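Local coordinates for cellulosomal scaffoldin adaptor protein B (Acetivibrio cellulolyticus, PDB 4WI0) that binds, through its third cohesin, a type II module, the X-module–dockerin end of the scaffoldin ScaA, thereby helping to build the cellulosome, at the interface of chains A and B. Coordinates in Å, arbitrary orientation; residue numbers count along the deposited sequence, not the author numbering. Chains: chain A, Cellulosomal scaffoldin adaptor protein B; chain B, Cellulosomal scaffoldin.

Contact 1: the interface of chains A and B. Residues chain A 33-34, 77, 94-95, 146; chain B 139, 142-143, 146.
B:Met143 sets its CG beside its own backbone N, opposite the carbonyl carbon (chi1 -65°), then folds back at chi2 and chi3, and this hooked chain fits in among A:Phe146, A:Ser94 and A:Ser33 of the cohesin. A:Phe146 has its CG on the same side of its backbone (chi1 -65°), and the ring presents a face to the dockerin helix 139-146. The B:Met143 CG methylene sits over that face, 3.9 Å from the ring centroid of A:Phe146 and displaced toward the rim, a CH-pi contact. Beyond it the chain turns away from the ring: B:Met143 SD comes to 3.9 Å from A:Ser94 CB, and the methyl B:Met143 CE lies 3.2 Å from the A:Ser33 hydroxyl OG. One turn back along the helix, B:Leu139 slides past A:Phe146 in the opposite direction and rests CD2 3.7 Å from the ring's CE1. The other methyl, B:Leu139 CD1, diverges to lie 3.6 Å from A:Ser94 OG, so the leucine's two branches span ring and serine. The A:Phe146 ring also has A:Gly34 O in its plane, at the edge. On the far side of A:Ser94, A:Ile77 and B:Val142 meet tip to tip, CD1 to CG1 at 3.7 Å. Largely apolar here, the patch seats one face of the dockerin helix on the strands of the cohesin, helping to hold the scaffoldin to its adaptor.

Contact 2: the interface of chains A and B. Residues chain A 95-98; chain B 143, 146-147, 149.
B:Phe149 and A:Thr96 meet where the type II dockerin chain leaves helix 139-146, the helix that begins within its second EF-hand-like calcium loop, and presses against the cohesin turn after strand 88-95. The CB of B:Phe149 lies 3.2 Å from the backbone carbonyl O of A:Thr96. B:Phe149 CG, put anti to the backbone N (chi1 -167°), is still 3.6 Å from that A:Thr96 O, and on one side of the ring CD2 skirts the same oxygen. Farther out the partner changes to the threonine side chain, with both CE2 and CZ of B:Phe149 about 4.1 Å from A:Thr96 OG1. That hydroxyl stands 4.0 Å above the plane of the B:Phe149 ring, over its centre, so the residue covers the root of the phenylalanine with its carbonyl and the ring face with its side chain. A:Ala97 CA adds a looser contact to B:Phe149 CD2.

The same A:Thr96 O is also met by the B:Ala146 methyl CB, at 3.5 Å; that methyl packs on A:Thr96 CA as well. The carbonyl oxygens of B:Ala146 and A:Thr96 come within 3.3 Å of each other and, both being acceptors, do not bond to one another. A:Leu98, the first residue of helix 98-103, comes over the end of the dockerin helix, its CG and CD1 alongside the B:Ala146 carbonyl. A:Leu98 CD1 also lies 3.9 Å from the B:Met143 methyl CE, and the leucine and methionine side chains run at about a right angle to each other.

Contact 1: the interface of chains A and B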
ATOM      1  N   SER A  33     -10.952   2.197  -1.973  1.00 19.60           N
ATOM      2  CA  SER A  33      -9.966   3.049  -2.664  1.00 19.26           C
ATOM      3  C   SER A  33      -8.918   2.291  -3.489  1.00 18.50           C
ATOM      4  O   SER A  33      -8.115   2.908  -4.169  1.00 18.26           O
ATOM      5  CB  SER A  33      -9.243   3.935  -1.649  1.00 19.55           C
ATOM      6  OG  SER A  33      -8.420   3.149  -0.812  1.00 19.93           O
ATOM      7  N   GLY A  34      -8.906   0.960  -3.442  1.00 17.89           N
ATOM      8  CA  GLY A  34      -7.964   0.217  -4.257  1.00 17.40           C
ATOM      9  C   GLY A  34      -7.959  -1.253  -3.940  1.00 17.36           C
ATOM     10  O   GLY A  34      -8.365  -1.658  -2.847  1.00 17.86           O
ATOM     11  N   ILE A  77      -3.519   4.834 -10.018  1.00 17.54           N
ATOM     12  CA  ILE A  77      -2.318   4.205 -10.534  1.00 17.90           C
ATOM     13  C   ILE A  77      -2.571   2.712 -10.621  1.00 17.54           C
ATOM     14  O   ILE A  77      -3.338   2.174  -9.838  1.00 17.06           O
ATOM     15  CB  ILE A  77      -1.087   4.477  -9.660  1.00 18.62           C
ATOM     16  CG1 ILE A  77      -1.330   4.034  -8.222  1.00 18.93           C
ATOM     17  CG2 ILE A  77      -0.728   5.963  -9.709  1.00 19.17           C
ATOM     18  CD1 ILE A  77      -0.092   4.106  -7.364  1.00 19.89           C
ATOM     19  N   SER A  94      -5.288   1.624  -7.726  1.00 16.02           N
ATOM     20  CA  SER A  94      -5.727   2.387  -6.559  1.00 16.06           C
ATOM     21  C   SER A  94      -5.702   3.889  -6.788  1.00 16.19           C
ATOM     22  O   SER A  94      -5.019   4.369  -7.679  1.00 16.24           O
ATOM     23  CB  SER A  94      -4.852   2.078  -5.344  1.00 16.07           C
ATOM     24  OG  SER A  94      -3.538   2.558  -5.516  1.00 15.87           O
ATOM     25  N   TYR A  95      -6.452   4.609  -5.963  1.00 16.39           N
ATOM     26  CA  TYR A  95      -6.422   6.074  -5.957  1.00 16.78           C
ATOM     27  C   TYR A  95      -5.321   6.578  -5.025  1.00 17.17           C
ATOM     28  O   TYR A  95      -5.014   5.950  -4.012  1.00 16.97           O
ATOM     29  CB  TYR A  95      -7.775   6.636  -5.511  1.00 16.98           C
ATOM     30  CG  TYR A  95      -8.915   6.501  -6.512  1.00 17.02           C
ATOM     31  CD1 TYR A  95      -8.741   6.829  -7.865  1.00 17.16           C
ATOM     32  CD2 TYR A  95     -10.184   6.108  -6.099  1.00 17.16           C
ATOM     33  CE1 TYR A  95      -9.798   6.743  -8.772  1.00 17.22           C
ATOM     34  CE2 TYR A  95     -11.239   6.018  -6.996  1.00 17.43           C
ATOM     35  CZ  TYR A  95     -11.045   6.346  -8.331  1.00 17.45           C
ATOM     36  OH  TYR A  95     -12.105   6.259  -9.220  1.00 17.77           O
ATOM     37  N   PHE A 146      -8.518  -1.745   0.162  1.00 18.46           N
ATOM     38  CA  PHE A 146      -8.223  -0.563   0.981  1.00 18.92           C
ATOM     39  C   PHE A 146      -9.379   0.426   0.999  1.00 19.12           C
ATOM     40  O   PHE A 146     -10.180   0.472   0.064  1.00 18.76           O
ATOM     41  CB  PHE A 146      -6.941   0.133   0.489  1.00 18.90           C
ATOM     42  CG  PHE A 146      -5.720  -0.704   0.668  1.00 19.06           C
ATOM     43  CD1 PHE A 146      -5.445  -1.733  -0.219  1.00 18.82           C
ATOM     44  CD2 PHE A 146      -4.879  -0.512   1.753  1.00 19.58           C
ATOM     45  CE1 PHE A 146      -4.349  -2.542  -0.045  1.00 18.88           C
ATOM     46  CE2 PHE A 146      -3.777  -1.329   1.940  1.00 19.82           C
ATOM     47  CZ  PHE A 146      -3.515  -2.344   1.036  1.00 19.44           C
TER
ATOM     48  N   LEU B 139       0.832  -3.102  -2.181  1.00 18.74           N
ATOM     49  CA  LEU B 139      -0.058  -1.934  -2.231  1.00 18.61           C
ATOM     50  C   LEU B 139      -0.158  -1.211  -0.879  1.00 18.53           C
ATOM     51  O   LEU B 139      -0.360   0.001  -0.849  1.00 17.66           O
ATOM     52  CB  LEU B 139      -1.458  -2.326  -2.717  1.00 19.07           C
ATOM     53  CG  LEU B 139      -2.451  -1.183  -2.970  1.00 19.05           C
ATOM     54  CD1 LEU B 139      -1.846  -0.097  -3.852  1.00 18.64           C
ATOM     55  CD2 LEU B 139      -3.726  -1.722  -3.590  1.00 20.03           C
ATOM     56  N   VAL B 142       2.368   1.539  -0.773  1.00 16.15           N
ATOM     57  CA  VAL B 142       1.929   2.630  -1.649  1.00 16.34           C
ATOM     58  C   VAL B 142       0.795   3.449  -1.004  1.00 16.89           C
ATOM     59  O   VAL B 142       0.796   4.687  -1.079  1.00 16.31           O
ATOM     60  CB  VAL B 142       1.500   2.080  -3.038  1.00 16.87           C
ATOM     61  CG1 VAL B 142       0.771   3.137  -3.865  1.00 16.96           C
ATOM     62  CG2 VAL B 142       2.710   1.542  -3.795  1.00 17.02           C
ATOM     63  N   MET B 143      -0.167   2.772  -0.368  1.00 17.93           N
ATOM     64  CA  MET B 143      -1.305   3.465   0.263  1.00 19.13           C
ATOM     65  C   MET B 143      -0.880   4.272   1.489  1.00 18.38           C
ATOM     66  O   MET B 143      -1.505   5.285   1.806  1.00 17.94           O
ATOM     67  CB  MET B 143      -2.425   2.491   0.649  1.00 21.53           C
ATOM     68  CG  MET B 143      -3.106   1.802  -0.527  1.00 23.26           C
ATOM     69  SD  MET B 143      -3.916   2.913  -1.691  1.00 28.70           S
ATOM     70  CE  MET B 143      -5.237   3.525  -0.660  1.00 27.72           C
ATOM     71  N   ALA B 146       0.062   7.431  -0.016  1.00 17.85           N
ATOM     72  CA  ALA B 146      -1.182   8.086  -0.442  1.00 18.69           C
ATOM     73  C   ALA B 146      -1.960   8.769   0.694  1.00 19.39           C
ATOM     74  O   ALA B 146      -2.702   9.726   0.438  1.00 19.29           O
ATOM     75  CB  ALA B 146      -2.081   7.100  -1.177  1.00 19.49           C
TER

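Contact 2: the interface of chains A and B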
ATOM      1  N   TYR A  95      -6.452   4.609  -5.963  1.00 16.39           N
ATOM      2  CA  TYR A  95      -6.422   6.074  -5.957  1.00 16.78           C
ATOM      3  C   TYR A  95      -5.321   6.578  -5.025  1.00 17.17           C
ATOM      4  O   TYR A  95      -5.014   5.950  -4.012  1.00 16.97           O
ATOM      5  CB  TYR A  95      -7.775   6.636  -5.511  1.00 16.98           C
ATOM      6  CG  TYR A  95      -8.915   6.501  -6.512  1.00 17.02           C
ATOM      7  CD1 TYR A  95      -8.741   6.829  -7.865  1.00 17.16           C
ATOM      8  CD2 TYR A  95     -10.184   6.108  -6.099  1.00 17.16           C
ATOM      9  CE1 TYR A  95      -9.798   6.743  -8.772  1.00 17.22           C
ATOM     10  CE2 TYR A  95     -11.239   6.018  -6.996  1.00 17.43           C
ATOM     11  CZ  TYR A  95     -11.045   6.346  -8.331  1.00 17.45           C
ATOM     12  OH  TYR A  95     -12.105   6.259  -9.220  1.00 17.77           O
ATOM     13  N   THR A  96      -4.717   7.709  -5.377  1.00 17.75           N
ATOM     14  CA  THR A  96      -3.618   8.266  -4.585  1.00 18.33           C
ATOM     15  C   THR A  96      -3.983   9.564  -3.847  1.00 18.80           C
ATOM     16  O   THR A  96      -3.432   9.852  -2.767  1.00 18.99           O
ATOM     17  CB  THR A  96      -2.378   8.515  -5.474  1.00 18.69           C
ATOM     18  OG1 THR A  96      -2.720   9.412  -6.536  1.00 19.32           O
ATOM     19  CG2 THR A  96      -1.890   7.207  -6.055  1.00 18.35           C
ATOM     20  N   ALA A  97      -4.888  10.356  -4.424  1.00 18.91           N
ATOM     21  CA  ALA A  97      -5.289  11.627  -3.812  1.00 19.51           C
ATOM     22  C   ALA A  97      -6.494  11.344  -2.927  1.00 19.67           C
ATOM     23  O   ALA A  97      -7.629  11.648  -3.287  1.00 19.79           O
ATOM     24  CB  ALA A  97      -5.616  12.662  -4.885  1.00 20.02           C
ATOM     25  N   LEU A  98      -6.231  10.730  -1.776  1.00 19.63           N
ATOM     26  CA  LEU A  98      -7.286  10.195  -0.928  1.00 19.85           C
ATOM     27  C   LEU A  98      -8.125  11.297  -0.293  1.00 20.63           C
ATOM     28  O   LEU A  98      -9.326  11.126  -0.125  1.00 20.83           O
ATOM     29  CB  LEU A  98      -6.705   9.244   0.139  1.00 19.65           C
ATOM     30  CG  LEU A  98      -5.964   8.003  -0.375  1.00 19.02           C
ATOM     31  CD1 LEU A  98      -5.484   7.124   0.774  1.00 19.18           C
ATOM     32  CD2 LEU A  98      -6.832   7.188  -1.329  1.00 18.64           C
TER
ATOM     33  N   MET B 143      -0.167   2.772  -0.368  1.00 17.93           N
ATOM     34  CA  MET B 143      -1.305   3.465   0.263  1.00 19.13           C
ATOM     35  C   MET B 143      -0.880   4.272   1.489  1.00 18.38           C
ATOM     36  O   MET B 143      -1.505   5.285   1.806  1.00 17.94           O
ATOM     37  CB  MET B 143      -2.425   2.491   0.649  1.00 21.53           C
ATOM     38  CG  MET B 143      -3.106   1.802  -0.527  1.00 23.26           C
ATOM     39  SD  MET B 143      -3.916   2.913  -1.691  1.00 28.70           S
ATOM     40  CE  MET B 143      -5.237   3.525  -0.660  1.00 27.72           C
ATOM     41  N   ALA B 146       0.062   7.431  -0.016  1.00 17.85           N
ATOM     42  CA  ALA B 146      -1.182   8.086  -0.442  1.00 18.69           C
ATOM     43  C   ALA B 146      -1.960   8.769   0.694  1.00 19.39           C
ATOM     44  O   ALA B 146      -2.702   9.726   0.438  1.00 19.29           O
ATOM     45  CB  ALA B 146      -2.081   7.100  -1.177  1.00 19.49           C
ATOM     46  N   LYS B 147      -1.788   8.301   1.936  1.00 18.99           N
ATOM     47  CA  LYS B 147      -2.403   8.946   3.116  1.00 19.85           C
ATOM     48  C   LYS B 147      -2.137  10.442   3.185  1.00 19.21           C
ATOM     49  O   LYS B 147      -2.981  11.201   3.665  1.00 19.46           O
ATOM     50  CB  LYS B 147      -1.870   8.366   4.431  1.00 20.28           C
ATOM     51  CG  LYS B 147      -2.304   6.961   4.780  1.00 21.89           C
ATOM     52  CD  LYS B 147      -1.669   6.551   6.106  1.00 22.52           C
ATOM     53  CE  LYS B 147      -2.202   5.218   6.600  1.00 25.09           C
ATOM     54  NZ  LYS B 147      -3.616   5.301   7.066  1.00 26.58           N
ATOM     55  N   PHE B 149      -0.634  12.236   0.406  1.00 18.91           N
ATOM     56  CA  PHE B 149      -0.238  12.594  -0.954  1.00 19.74           C
ATOM     57  C   PHE B 149      -0.347  14.105  -1.155  1.00 20.54           C
ATOM     58  O   PHE B 149      -1.350  14.702  -0.792  1.00 20.76           O
ATOM     59  CB  PHE B 149      -1.126  11.879  -1.976  1.00 20.96           C
ATOM     60  CG  PHE B 149      -0.606  11.949  -3.393  1.00 22.22           C
ATOM     61  CD1 PHE B 149       0.486  11.188  -3.781  1.00 21.70           C
ATOM     62  CD2 PHE B 149      -1.213  12.772  -4.338  1.00 23.94           C
ATOM     63  CE1 PHE B 149       0.964  11.250  -5.078  1.00 22.96           C
ATOM     64  CE2 PHE B 149      -0.737  12.836  -5.640  1.00 24.82           C
ATOM     65  CZ  PHE B 149       0.351  12.069  -6.010  1.00 24.00           C
TER

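Contacts 1 and 2 are adjoining stretches of one cohesin–dockerin interface, the centres of their C-alpha atoms about 6 Å apart. Both use dockerin helix 139-146 and share A:Tyr95, B:Met143 and B:Ala146. Contact 1 lies along the body of the helix and faces cohesin strands, whereas contact 2 continues past its C-terminal end to the turn and short helix after strand 88-95. B:Met143 faces both and makes the packing continuous, so seating the helix in contact 1 probably also helps to place the following loop in contact 2. The two probably act together in fixing how the dockerin sits on the cohesin.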